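Long-range contact in putative secreted cellulose binding protein (PDB 4OY7), which cleaves glycosidic bonds in cellulose oxidatively by a copper-dependent mechanism, here as the lytic polysaccharide monooxygenase domain of a longer protein: residues A109-W123 and R166-D180. Residues are numbered along the deposited sequence; the frame is centred on the assembly and turned at random.
Sequences AHPGDFRVYLTKPGW and RSGDALIFMQWVRSD. With CU (copper (II) ion), chain I.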
loop_
_atom_site.group_PDB
_atom_site.type_symbol
_atom_site.label_atom_id
_atom_site.label_comp_id
_atom_site.label_asym_id
_atom_site.label_seq_id
_atom_site.Cartn_x
_atom_site.Cartn_y
_atom_site.Cartn_z
ATOM N N ALA A 109 8.941 13.619 -2.651
ATOM C CA ALA A 109 9.851 13.018 -1.692
ATOM C C ALA A 109 9.805 13.766 -0.360
ATOM O O ALA A 109 9.610 14.985 -0.311
ATOM C CB ALA A 109 11.268 13.045 -2.237
ATOM N N HIS A 110 10.078 13.025 0.705
ATOM C CA HIS A 110 10.061 13.559 2.053
ATOM C C HIS A 110 11.005 12.739 2.928
ATOM O O HIS A 110 11.115 11.527 2.745
ATOM C CB HIS A 110 8.656 13.457 2.669
ATOM C CG HIS A 110 7.568 14.087 1.857
ATOM N ND1 HIS A 110 7.443 15.453 1.699
ATOM C CD2 HIS A 110 6.546 13.534 1.167
ATOM C CE1 HIS A 110 6.391 15.715 0.951
ATOM N NE2 HIS A 110 5.848 14.569 0.585
ATOM N N PRO A 111 11.624 13.381 3.936
ATOM C CA PRO A 111 12.367 12.624 4.933
ATOM C C PRO A 111 11.435 11.873 5.931
ATOM O O PRO A 111 10.325 12.307 6.194
ATOM C CB PRO A 111 13.154 13.712 5.655
ATOM C CG PRO A 111 12.251 14.900 5.605
ATOM C CD PRO A 111 11.557 14.815 4.265
ATOM N N GLY A 112 11.877 10.725 6.446
ATOM C CA GLY A 112 11.078 9.948 7.398
ATOM C C GLY A 112 11.335 8.453 7.351
ATOM O O GLY A 112 12.315 7.989 6.722
ATOM N N ASP A 113 10.465 7.724 8.056
ATOM C CA ASP A 113 10.528 6.266 8.234
ATOM C C ASP A 113 9.413 5.595 7.476
ATOM O O ASP A 113 8.256 6.084 7.450
ATOM C CB ASP A 113 10.308 5.858 9.700
ATOM C CG ASP A 113 11.417 6.230 10.615
ATOM O OD1 ASP A 113 12.499 6.586 10.155
ATOM O OD2 ASP A 113 11.175 6.138 11.844
ATOM N N PHE A 114 9.713 4.428 6.923
ATOM C CA PHE A 114 8.713 3.522 6.429
ATOM C C PHE A 114 8.529 2.390 7.428
ATOM O O PHE A 114 9.452 1.592 7.675
ATOM C CB PHE A 114 9.150 2.987 5.077
ATOM C CG PHE A 114 9.218 4.036 4.019
ATOM C CD1 PHE A 114 10.384 4.750 3.793
ATOM C CD2 PHE A 114 8.109 4.313 3.235
ATOM C CE1 PHE A 114 10.455 5.736 2.811
ATOM C CE2 PHE A 114 8.161 5.303 2.265
ATOM C CZ PHE A 114 9.329 6.013 2.040
ATOM N N ARG A 115 7.337 2.330 8.009
ATOM C CA ARG A 115 6.993 1.280 8.987
ATOM C C ARG A 115 6.283 0.215 8.216
ATOM O O ARG A 115 5.183 0.477 7.687
ATOM C CB ARG A 115 6.087 1.843 10.068
ATOM C CG ARG A 115 6.766 2.875 10.937
ATOM C CD ARG A 115 5.825 3.560 11.877
ATOM N NE ARG A 115 6.446 4.655 12.618
ATOM C CZ ARG A 115 5.787 5.447 13.444
ATOM N NH1 ARG A 115 4.478 5.246 13.688
ATOM N NH2 ARG A 115 6.450 6.416 14.079
ATOM N N VAL A 116 6.875 -0.973 8.195
ATOM C CA VAL A 116 6.407 -2.071 7.356
ATOM C C VAL A 116 5.829 -3.192 8.231
ATOM O O VAL A 116 6.509 -3.715 9.116
ATOM C CB VAL A 116 7.547 -2.612 6.472
ATOM C CG1 VAL A 116 7.055 -3.780 5.615
ATOM C CG2 VAL A 116 8.186 -1.497 5.610
ATOM N N TYR A 117 4.586 -3.568 7.942
ATOM C CA TYR A 117 3.822 -4.571 8.709
ATOM C C TYR A 117 3.293 -5.714 7.858
ATOM O O TYR A 117 2.939 -5.526 6.696
ATOM C CB TYR A 117 2.618 -3.938 9.418
ATOM C CG TYR A 117 2.863 -2.709 10.268
ATOM C CD1 TYR A 117 3.084 -1.465 9.692
ATOM C CD2 TYR A 117 2.785 -2.782 11.634
ATOM C CE1 TYR A 117 3.260 -0.328 10.485
ATOM C CE2 TYR A 117 2.957 -1.668 12.443
ATOM C CZ TYR A 117 3.175 -0.428 11.861
ATOM O OH TYR A 117 3.366 0.665 12.708
ATOM N N LEU A 118 3.168 -6.892 8.457
ATOM C CA LEU A 118 2.615 -8.058 7.733
ATOM C C LEU A 118 1.487 -8.663 8.545
ATOM O O LEU A 118 1.588 -8.792 9.747
ATOM C CB LEU A 118 3.698 -9.094 7.524
ATOM C CG LEU A 118 3.354 -10.383 6.787
ATOM C CD1 LEU A 118 2.984 -10.120 5.324
ATOM C CD2 LEU A 118 4.541 -11.327 6.890
ATOM N N THR A 119 0.406 -9.001 7.864
ATOM C CA THR A 119 -0.709 -9.664 8.491
ATOM C C THR A 119 -0.253 -10.989 9.074
ATOM O O THR A 119 0.550 -11.714 8.504
ATOM C CB THR A 119 -1.909 -9.849 7.539
ATOM O OG1 THR A 119 -1.498 -10.553 6.351
ATOM C CG2 THR A 119 -2.514 -8.500 7.206
ATOM N N LYS A 120 -0.814 -11.275 10.237
ATOM C CA LYS A 120 -0.468 -12.483 10.995
ATOM C C LYS A 120 -0.919 -13.754 10.302
ATOM O O LYS A 120 -1.889 -13.769 9.538
ATOM C CB LYS A 120 -1.092 -12.413 12.376
ATOM C CG LYS A 120 -0.534 -11.302 13.231
ATOM C CD LYS A 120 -1.235 -11.237 14.571
ATOM C CE LYS A 120 -0.736 -10.065 15.402
ATOM N NZ LYS A 120 -1.506 -9.858 16.661
ATOM N N PRO A 121 -0.230 -14.860 10.599
ATOM C CA PRO A 121 -0.676 -16.128 10.068
ATOM C C PRO A 121 -2.146 -16.367 10.418
ATOM O O PRO A 121 -2.576 -16.105 11.562
ATOM C CB PRO A 121 0.208 -17.146 10.792
ATOM C CG PRO A 121 1.387 -16.378 11.233
ATOM C CD PRO A 121 0.910 -15.006 11.526
ATOM N N GLY A 122 -2.894 -16.880 9.452
ATOM C CA GLY A 122 -4.295 -17.175 9.665
ATOM C C GLY A 122 -5.212 -16.064 9.211
ATOM O O GLY A 122 -6.382 -16.322 8.923
ATOM N N TRP A 123 -4.716 -14.833 9.150
ATOM C CA TRP A 123 -5.512 -13.740 8.608
ATOM C C TRP A 123 -5.685 -13.919 7.119
ATOM O O TRP A 123 -4.724 -14.193 6.410
ATOM C CB TRP A 123 -4.857 -12.387 8.877
ATOM C CG TRP A 123 -5.680 -11.224 8.414
ATOM C CD1 TRP A 123 -6.617 -10.553 9.133
ATOM C CD2 TRP A 123 -5.645 -10.607 7.120
ATOM N NE1 TRP A 123 -7.177 -9.545 8.375
ATOM C CE2 TRP A 123 -6.587 -9.549 7.138
ATOM C CE3 TRP A 123 -4.886 -10.820 5.958
ATOM C CZ2 TRP A 123 -6.794 -8.712 6.046
ATOM C CZ3 TRP A 123 -5.110 -9.976 4.860
ATOM C CH2 TRP A 123 -6.042 -8.939 4.923
ATOM N N ARG A 166 5.433 -19.094 6.121
ATOM C CA ARG A 166 4.193 -18.480 5.689
ATOM C C ARG A 166 3.668 -19.083 4.388
ATOM O O ARG A 166 4.436 -19.550 3.522
ATOM C CB ARG A 166 4.378 -16.954 5.563
ATOM C CG ARG A 166 4.791 -16.269 6.866
ATOM C CD ARG A 166 3.744 -16.432 7.965
ATOM N NE ARG A 166 2.490 -15.873 7.500
ATOM C CZ ARG A 166 2.086 -14.621 7.703
ATOM N NH1 ARG A 166 2.768 -13.762 8.483
ATOM N NH2 ARG A 166 0.947 -14.234 7.166
ATOM N N SER A 167 2.344 -19.075 4.263
ATOM C CA SER A 167 1.679 -19.556 3.071
ATOM C C SER A 167 0.373 -18.824 2.873
ATOM O O SER A 167 -0.109 -18.186 3.802
ATOM C CB SER A 167 1.425 -21.047 3.183
ATOM O OG SER A 167 0.456 -21.337 4.180
ATOM N N GLY A 168 -0.180 -18.921 1.665
ATOM C CA GLY A 168 -1.461 -18.317 1.350
ATOM C C GLY A 168 -1.424 -16.798 1.333
ATOM O O GLY A 168 -0.357 -16.167 1.305
ATOM N N ASP A 169 -2.610 -16.202 1.323
ATOM C CA ASP A 169 -2.733 -14.764 1.150
ATOM C C ASP A 169 -2.322 -14.030 2.417
ATOM O O ASP A 169 -2.453 -14.550 3.527
ATOM C CB ASP A 169 -4.191 -14.381 0.835
ATOM C CG ASP A 169 -4.647 -14.791 -0.566
ATOM O OD1 ASP A 169 -3.799 -15.003 -1.457
ATOM O OD2 ASP A 169 -5.887 -14.831 -0.788
ATOM N N ALA A 170 -1.888 -12.794 2.235
ATOM C CA ALA A 170 -1.507 -11.913 3.337
ATOM C C ALA A 170 -1.580 -10.488 2.795
ATOM O O ALA A 170 -1.882 -10.282 1.636
ATOM C CB ALA A 170 -0.101 -12.265 3.824
ATOM N N LEU A 171 -1.277 -9.509 3.625
ATOM C CA LEU A 171 -1.198 -8.132 3.156
ATOM C C LEU A 171 -0.016 -7.454 3.852
ATOM O O LEU A 171 0.259 -7.696 5.034
ATOM C CB LEU A 171 -2.509 -7.446 3.454
ATOM C CG LEU A 171 -2.679 -5.976 3.125
ATOM C CD1 LEU A 171 -4.186 -5.771 2.956
ATOM C CD2 LEU A 171 -2.110 -5.097 4.228
ATOM N N ILE A 172 0.709 -6.630 3.113
ATOM C CA ILE A 172 1.769 -5.797 3.689
ATOM C C ILE A 172 1.247 -4.373 3.756
ATOM O O ILE A 172 0.918 -3.776 2.732
ATOM C CB ILE A 172 3.071 -5.860 2.854
ATOM C CG1 ILE A 172 3.698 -7.259 2.963
ATOM C CG2 ILE A 172 4.086 -4.825 3.310
ATOM C CD1 ILE A 172 4.737 -7.551 1.910
ATOM N N PHE A 173 1.202 -3.842 4.972
ATOM C CA PHE A 173 0.767 -2.465 5.227
ATOM C C PHE A 173 1.979 -1.632 5.578
ATOM O O PHE A 173 2.840 -2.077 6.370
ATOM C CB PHE A 173 -0.199 -2.405 6.414
ATOM C CG PHE A 173 -0.389 -1.029 6.954
ATOM C CD1 PHE A 173 -1.084 -0.060 6.220
ATOM C CD2 PHE A 173 0.125 -0.682 8.189
ATOM C CE1 PHE A 173 -1.254 1.211 6.729
ATOM C CE2 PHE A 173 -0.031 0.607 8.684
ATOM C CZ PHE A 173 -0.685 1.561 7.931
ATOM N N MET A 174 2.090 -0.457 4.956
ATOM C CA MET A 174 3.176 0.466 5.266
ATOM C C MET A 174 2.637 1.819 5.636
ATOM O O MET A 174 1.650 2.303 5.027
ATOM C CB MET A 174 4.150 0.617 4.109
ATOM C CG MET A 174 4.557 -0.680 3.465
ATOM S SD MET A 174 5.894 -0.415 2.277
ATOM C CE MET A 174 5.816 -1.976 1.423
ATOM N N GLN A 175 3.248 2.397 6.653
ATOM C CA GLN A 175 2.961 3.769 7.064
ATOM C C GLN A 175 4.241 4.561 6.886
ATOM O O GLN A 175 5.298 4.233 7.443
ATOM C CB GLN A 175 2.442 3.849 8.496
ATOM C CG GLN A 175 1.818 5.188 8.827
ATOM C CD GLN A 175 1.166 5.203 10.199
ATOM O OE1 GLN A 175 0.818 4.147 10.743
ATOM N NE2 GLN A 175 0.963 6.404 10.757
ATOM N N TRP A 176 4.156 5.577 6.031
ATOM C CA TRP A 176 5.258 6.456 5.756
ATOM C C TRP A 176 5.106 7.645 6.680
ATOM O O TRP A 176 4.181 8.452 6.513
ATOM C CB TRP A 176 5.221 6.921 4.297
ATOM C CG TRP A 176 6.390 7.736 3.854
ATOM C CD1 TRP A 176 7.592 7.916 4.506
ATOM C CD2 TRP A 176 6.494 8.460 2.619
ATOM N NE1 TRP A 176 8.412 8.720 3.753
ATOM C CE2 TRP A 176 7.766 9.064 2.595
ATOM C CE3 TRP A 176 5.624 8.655 1.524
ATOM C CZ2 TRP A 176 8.192 9.847 1.530
ATOM C CZ3 TRP A 176 6.036 9.428 0.500
ATOM C CH2 TRP A 176 7.319 10.004 0.487
ATOM N N VAL A 177 6.008 7.739 7.642
ATOM C CA VAL A 177 5.937 8.731 8.703
ATOM C C VAL A 177 6.980 9.798 8.453
ATOM O O VAL A 177 8.190 9.585 8.628
ATOM C CB VAL A 177 6.117 8.051 10.075
ATOM C CG1 VAL A 177 6.011 9.076 11.204
ATOM C CG2 VAL A 177 5.096 6.931 10.180
ATOM N N ARG A 178 6.520 10.948 7.971
ATOM C CA ARG A 178 7.419 12.060 7.721
ATOM C C ARG A 178 8.042 12.529 9.018
ATOM O O ARG A 178 7.402 12.522 10.062
ATOM C CB ARG A 178 6.679 13.230 7.037
ATOM C CG ARG A 178 6.332 12.945 5.581
ATOM C CD ARG A 178 5.563 14.100 4.935
ATOM N NE ARG A 178 6.365 15.325 4.875
ATOM C CZ ARG A 178 5.929 16.476 4.354
ATOM N NH1 ARG A 178 4.708 16.587 3.845
ATOM N NH2 ARG A 178 6.707 17.549 4.384
ATOM N N SER A 179 9.305 12.892 8.941
ATOM C CA SER A 179 9.999 13.477 10.093
ATOM C C SER A 179 9.848 14.990 10.155
ATOM O O SER A 179 10.228 15.594 11.159
ATOM C CB SER A 179 11.468 13.085 10.092
ATOM O OG SER A 179 12.060 13.515 8.894
ATOM N N ASP A 180 9.281 15.599 9.112
ATOM C CA ASP A 180 9.189 17.058 9.003
ATOM C C ASP A 180 7.769 17.564 8.870
ATOM O O ASP A 180 7.556 18.681 8.440
ATOM C CB ASP A 180 9.983 17.503 7.780
ATOM C CG ASP A 180 9.366 17.020 6.463
ATOM O OD1 ASP A 180 8.632 16.002 6.442
ATOM O OD2 ASP A 180 9.649 17.655 5.419
HETATM CU CU CU I . 3.810 14.324 -0.622
HETATM O O HOH W 1 11.598 8.818 3.822
HETATM O O HOH W 2 9.478 17.089 2.609
HETATM O O HOH W 3 2.284 3.250 12.759
HETATM O O HOH W 4 2.967 -11.266 10.558
HETATM O O HOH W 5 -4.470 -16.194 4.317
HETATM O O HOH W 6 3.137 15.521 0.521
#
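The guanidinium of R178 lies flat on the imidazole of H110, centres 3.7 Å apart and planes at 18°. The arginine chain turns at chi3 (64°), bringing NE and NH2 to the two carboxylate oxygens of D180 side-on, NE to OD1 at 2.8 Å; NH1 makes a salt bridge to E183. H110 uses NE2 for copper, at 2.4 Å, while ND1 donates to a water that in turn donates to D180 OD2. A lysine in place of R178 would probably leave the imidazole face without its flat cover and D180 without its two-nitrogen grip. A second water takes the W176 NE1 proton and donates to H110 O. On the sheet face shared with V116 and M174, the F114 ring makes an offset stack on the five-membered ring of W176. Antiparallel backbone bonds join 112-119 to 168-178, R115 N to Q175 O being almost straight (176°). Opposite W176, a water links R115 NH1, Y117 OH and Q175 OE1; R115 NH1 also hydrogen-bonds G57 O, and Q175 NE2 hydrogen-bonds R58 O. At the far end T119 OG1 accepts from L171 N at 2.9 Å, and T119 O is gripped end-on by R166, NH1 at 3.0 Å and NH2 at 2.9 Å. This is a central strand pair of the immunoglobulin-like AA10 core, its end carrying H110, which with H1 forms the copper histidine brace.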